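Local coordinates for protein cytosolic IMP-GMP specific 5'-nucleotidase (Legionella pneumophila subsp. pneumophila, PDB 4OHF) that probably hydrolyses purine nucleoside monophosphates such as IMP and GMP as a magnesium-binding cytosolic 5'-nucleotidase of the HAD clan, and binds GMP, at residues D144-P147 with D148-P151; E439-P442 with M443-F446. All coordinates share one frame; numbering follows the deposited sequence.

Interaction 1: residues D144-P147 with D148-P151; sequences DTNP and DKMP
Asn146 and Lys149 meet twice, once through the main chain and once through their side chains. The better supported link is backbone: Lys149 N donates to Asn146 O over 2.9 Å, with an N-H...O angle of 146°. The second link is less certain, since the carboxamide oxygen sits in a doubtful position; as modelled, Lys149 NZ donates to Asn146 OD1. The lysine reaches it by bending at chi2 and again at chi4, which turns the ammonium group back to the oxygen end of the amide. The i to i+3 bond and the 5.9 Å between Asn146 CA and Lys149 CA define a beta turn, with Pro147 and Asp148 at its two central positions. This turn lies in the loop joining helix 129-143 to helix 153-170. The Asp148 side chain crosses that of Asn146 at about a right angle; Asn146 ND2 comes within 3.3 Å of Asp148 OD1, but too poorly aimed for a hydrogen bond, the amide and carboxylate planes being 57° apart. Further out, Lys143 NZ donates to the carbonyls of Met150 and Pro151, tying the end of the first helix to the outgoing chain. Asp144 OD1 bonds to Tyr153 OH, and the Met150 side chain packs on Tyr54 and Pro55.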
loop_
_atom_site.group_PDB
_atom_site.type_symbol
_atom_site.label_atom_id
_atom_site.label_comp_id
_atom_site.label_asym_id
_atom_site.label_seq_id
_atom_site.Cartn_x
_atom_site.Cartn_y
_atom_site.Cartn_z
ATOM N N ASP B 144 -9.474 -31.212 9.782
ATOM C CA ASP B 144 -8.470 -32.169 9.333
ATOM C C ASP B 144 -9.013 -33.594 9.286
ATOM O O ASP B 144 -8.479 -34.439 8.574
ATOM C CB ASP B 144 -7.239 -32.134 10.247
ATOM C CG ASP B 144 -6.328 -30.939 9.973
ATOM O OD1 ASP B 144 -6.605 -30.156 9.040
ATOM O OD2 ASP B 144 -5.320 -30.791 10.697
ATOM N N THR B 145 -10.067 -33.865 10.047
ATOM C CA THR B 145 -10.655 -35.198 10.063
ATOM C C THR B 145 -11.324 -35.510 8.723
ATOM O O THR B 145 -11.050 -36.538 8.105
ATOM C CB THR B 145 -11.692 -35.332 11.190
ATOM O OG1 THR B 145 -11.025 -35.268 12.454
ATOM C CG2 THR B 145 -12.442 -36.660 11.077
ATOM N N ASN B 146 -12.202 -34.617 8.283
ATOM C CA ASN B 146 -12.906 -34.779 7.017
ATOM C C ASN B 146 -12.839 -33.439 6.293
ATOM O O ASN B 146 -13.823 -32.702 6.229
ATOM C CB ASN B 146 -14.362 -35.183 7.272
ATOM C CG ASN B 146 -15.134 -35.442 5.987
ATOM O OD1 ASN B 146 -16.258 -35.948 6.019
ATOM N ND2 ASN B 146 -14.535 -35.090 4.849
ATOM N N PRO B 147 -11.664 -33.109 5.739
ATOM C CA PRO B 147 -11.403 -31.861 5.011
ATOM C C PRO B 147 -12.362 -31.483 3.880
ATOM O O PRO B 147 -11.960 -30.836 2.911
ATOM C CB PRO B 147 -9.960 -32.043 4.523
ATOM C CG PRO B 147 -9.793 -33.528 4.466
ATOM C CD PRO B 147 -10.479 -33.981 5.715
ATOM N N ASP B 148 -13.626 -31.881 4.003
ATOM C CA ASP B 148 -14.629 -31.558 2.991
ATOM C C ASP B 148 -15.874 -31.022 3.670
ATOM O O ASP B 148 -16.556 -30.137 3.144
ATOM C CB ASP B 148 -15.000 -32.793 2.168
ATOM C CG ASP B 148 -13.818 -33.380 1.434
ATOM O OD1 ASP B 148 -13.006 -34.072 2.088
ATOM O OD2 ASP B 148 -13.696 -33.141 0.209
ATOM N N LYS B 149 -16.164 -31.570 4.845
ATOM C CA LYS B 149 -17.328 -31.158 5.609
ATOM C C LYS B 149 -17.171 -29.740 6.153
ATOM O O LYS B 149 -18.142 -29.151 6.635
ATOM C CB LYS B 149 -17.568 -32.137 6.766
ATOM C CG LYS B 149 -17.883 -33.571 6.327
ATOM C CD LYS B 149 -19.172 -33.657 5.507
ATOM C CE LYS B 149 -19.661 -35.102 5.360
ATOM N NZ LYS B 149 -18.727 -35.992 4.607
ATOM N N MET B 150 -15.958 -29.189 6.070
ATOM C CA MET B 150 -15.698 -27.837 6.573
ATOM C C MET B 150 -14.917 -26.965 5.603
ATOM O O MET B 150 -14.131 -27.467 4.801
ATOM C CB MET B 150 -14.934 -27.904 7.892
ATOM C CG MET B 150 -15.663 -28.642 8.992
ATOM S SD MET B 150 -14.656 -28.750 10.475
ATOM C CE MET B 150 -14.932 -27.116 11.166
ATOM N N PRO B 151 -15.122 -25.637 5.671
ATOM C CA PRO B 151 -14.435 -24.675 4.799
ATOM C C PRO B 151 -12.910 -24.765 4.909
ATOM O O PRO B 151 -12.367 -25.700 5.505
ATOM C CB PRO B 151 -14.964 -23.327 5.290
ATOM C CG PRO B 151 -16.345 -23.659 5.751
ATOM C CD PRO B 151 -16.138 -24.957 6.497
#

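Interaction 2: residues E439-P442 with M443-F446; sequences EHSP and MTYF
Ser441 O takes two hydrogen bonds from Thr444, and these form the compact part of the contact. Thr444 N donates over 2.8 Å at an N-H...O angle of 164°, approaching from above the carbonyl plane. The hydroxyl, Thr444 OG1, donates in that plane, on a lone pair; chi1 of -55° keeps it beside its own backbone N, where both groups can reach the same oxygen. CG2 of the threonine is directed instead over the centre of the Phe446 ring, 3.6 Å above its plane. His440 CD2 lies at the edge of the Phe446 ring, near its plane, 4.0 Å from Phe446 CE1. The His440 and Phe446 rings are oblique, their planes 49° apart, while His440 ND1 is bonded to Asp436 O. The backbone bond, with Ser441 CA and Thr444 CA 5.1 Å apart, identifies a beta turn centred on Pro442 and Met443. It leads from helix 434-438 into strand 445-446, which pairs antiparallel with strand 12-13. Met443 forms the looser, partly exposed side: its chain bends at chi2, bringing SD within 3.7 Å of Pro442 O, and it also touches Tyr201. Ser441 OG probably accepts from Met443 N, although that nitrogen's position is less sure. The same hydroxyl bonds Gln381 of the second subunit, whose Tyr358 and Glu355 pack against Ser441 and Thr444.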
loop_
_atom_site.group_PDB
_atom_site.type_symbol
_atom_site.label_atom_id
_atom_site.label_comp_id
_atom_site.label_asym_id
_atom_site.label_seq_id
_atom_site.Cartn_x
_atom_site.Cartn_y
_atom_site.Cartn_z
ATOM N N GLU B 439 -5.185 4.067 43.369
ATOM C CA GLU B 439 -4.714 3.981 44.746
ATOM C C GLU B 439 -3.440 4.823 44.905
ATOM O O GLU B 439 -2.935 5.023 46.004
ATOM C CB GLU B 439 -4.412 2.523 45.086
ATOM C CG GLU B 439 -4.791 2.135 46.486
ATOM C CD GLU B 439 -6.289 1.986 46.639
ATOM O OE1 GLU B 439 -6.820 0.914 46.270
ATOM O OE2 GLU B 439 -6.936 2.944 47.114
ATOM N N HIS B 440 -2.904 5.271 43.778
ATOM C CA HIS B 440 -1.718 6.112 43.761
ATOM C C HIS B 440 -2.149 7.562 43.888
ATOM O O HIS B 440 -3.332 7.893 43.803
ATOM C CB HIS B 440 -0.951 5.934 42.454
ATOM C CG HIS B 440 -0.181 4.658 42.381
ATOM N ND1 HIS B 440 -0.787 3.421 42.378
ATOM C CD2 HIS B 440 1.152 4.423 42.333
ATOM C CE1 HIS B 440 0.140 2.479 42.332
ATOM N NE2 HIS B 440 1.326 3.060 42.303
ATOM N N SER B 441 -1.171 8.429 44.080
ATOM C CA SER B 441 -1.432 9.855 44.210
ATOM C C SER B 441 -1.816 10.451 42.863
ATOM O O SER B 441 -1.107 10.280 41.878
ATOM C CB SER B 441 -0.180 10.556 44.728
ATOM O OG SER B 441 -0.328 11.959 44.654
ATOM N N PRO B 442 -2.949 11.155 42.798
ATOM C CA PRO B 442 -3.332 11.745 41.517
ATOM C C PRO B 442 -2.358 12.834 41.065
ATOM O O PRO B 442 -2.666 13.594 40.158
ATOM C CB PRO B 442 -4.733 12.286 41.791
ATOM C CG PRO B 442 -4.704 12.573 43.252
ATOM C CD PRO B 442 -3.984 11.390 43.817
ATOM N N MET B 443 -1.188 12.896 41.706
ATOM C CA MET B 443 -0.146 13.881 41.370
ATOM C C MET B 443 1.163 13.164 41.007
ATOM O O MET B 443 2.139 13.793 40.579
ATOM C CB MET B 443 0.122 14.831 42.557
ATOM C CG MET B 443 -1.072 15.687 43.031
ATOM S SD MET B 443 -1.774 16.794 41.774
ATOM C CE MET B 443 -3.438 17.140 42.452
ATOM N N THR B 444 1.163 11.844 41.202
ATOM C CA THR B 444 2.300 10.965 40.937
ATOM C C THR B 444 3.042 11.215 39.623
ATOM O O THR B 444 2.432 11.312 38.565
ATOM C CB THR B 444 1.845 9.497 40.918
ATOM O OG1 THR B 444 1.174 9.182 42.148
ATOM C CG2 THR B 444 3.027 8.580 40.740
ATOM N N TYR B 445 4.365 11.316 39.692
ATOM C CA TYR B 445 5.157 11.495 38.477
ATOM C C TYR B 445 5.746 10.105 38.200
ATOM O O TYR B 445 6.650 9.654 38.915
ATOM C CB TYR B 445 6.291 12.500 38.696
ATOM C CG TYR B 445 7.029 12.928 37.435
ATOM C CD1 TYR B 445 6.728 14.136 36.806
ATOM C CD2 TYR B 445 8.047 12.139 36.885
ATOM C CE1 TYR B 445 7.422 14.561 35.667
ATOM C CE2 TYR B 445 8.746 12.549 35.743
ATOM C CZ TYR B 445 8.426 13.769 35.137
ATOM O OH TYR B 445 9.100 14.198 34.008
ATOM N N PHE B 446 5.219 9.428 37.183
ATOM C CA PHE B 446 5.671 8.096 36.814
ATOM C C PHE B 446 6.904 8.095 35.910
ATOM O O PHE B 446 6.909 8.723 34.844
ATOM C CB PHE B 446 4.542 7.343 36.104
ATOM C CG PHE B 446 3.407 6.933 37.007
ATOM C CD1 PHE B 446 3.586 5.959 37.985
ATOM C CD2 PHE B 446 2.148 7.498 36.862
ATOM C CE1 PHE B 446 2.526 5.557 38.799
ATOM C CE2 PHE B 446 1.085 7.096 37.675
ATOM C CZ PHE B 446 1.278 6.128 38.639
#

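Overall arrangement
Both contacts are beta turns with proline at the second position, but their surroundings differ. Interaction 1 is a surface turn linking two helices, its centre about 32 Å from the centre of the chain, with no other subunit touching it; interaction 2 is mostly buried, joins a helix to a short strand, and meets the second subunit. The chemistry follows: 144-151 has one sure backbone bond among polar side chains, with Lys143 of the preceding helix holding carbonyls of the turn's exit, whereas 439-446 adds a hydroxyl bond and aromatic and methyl packing to its turn. They share no secondary-structure element and lie on opposite sides of the chain's centre, nearest atoms about 46 Å apart. Both are away from the magnesium and GMP sites.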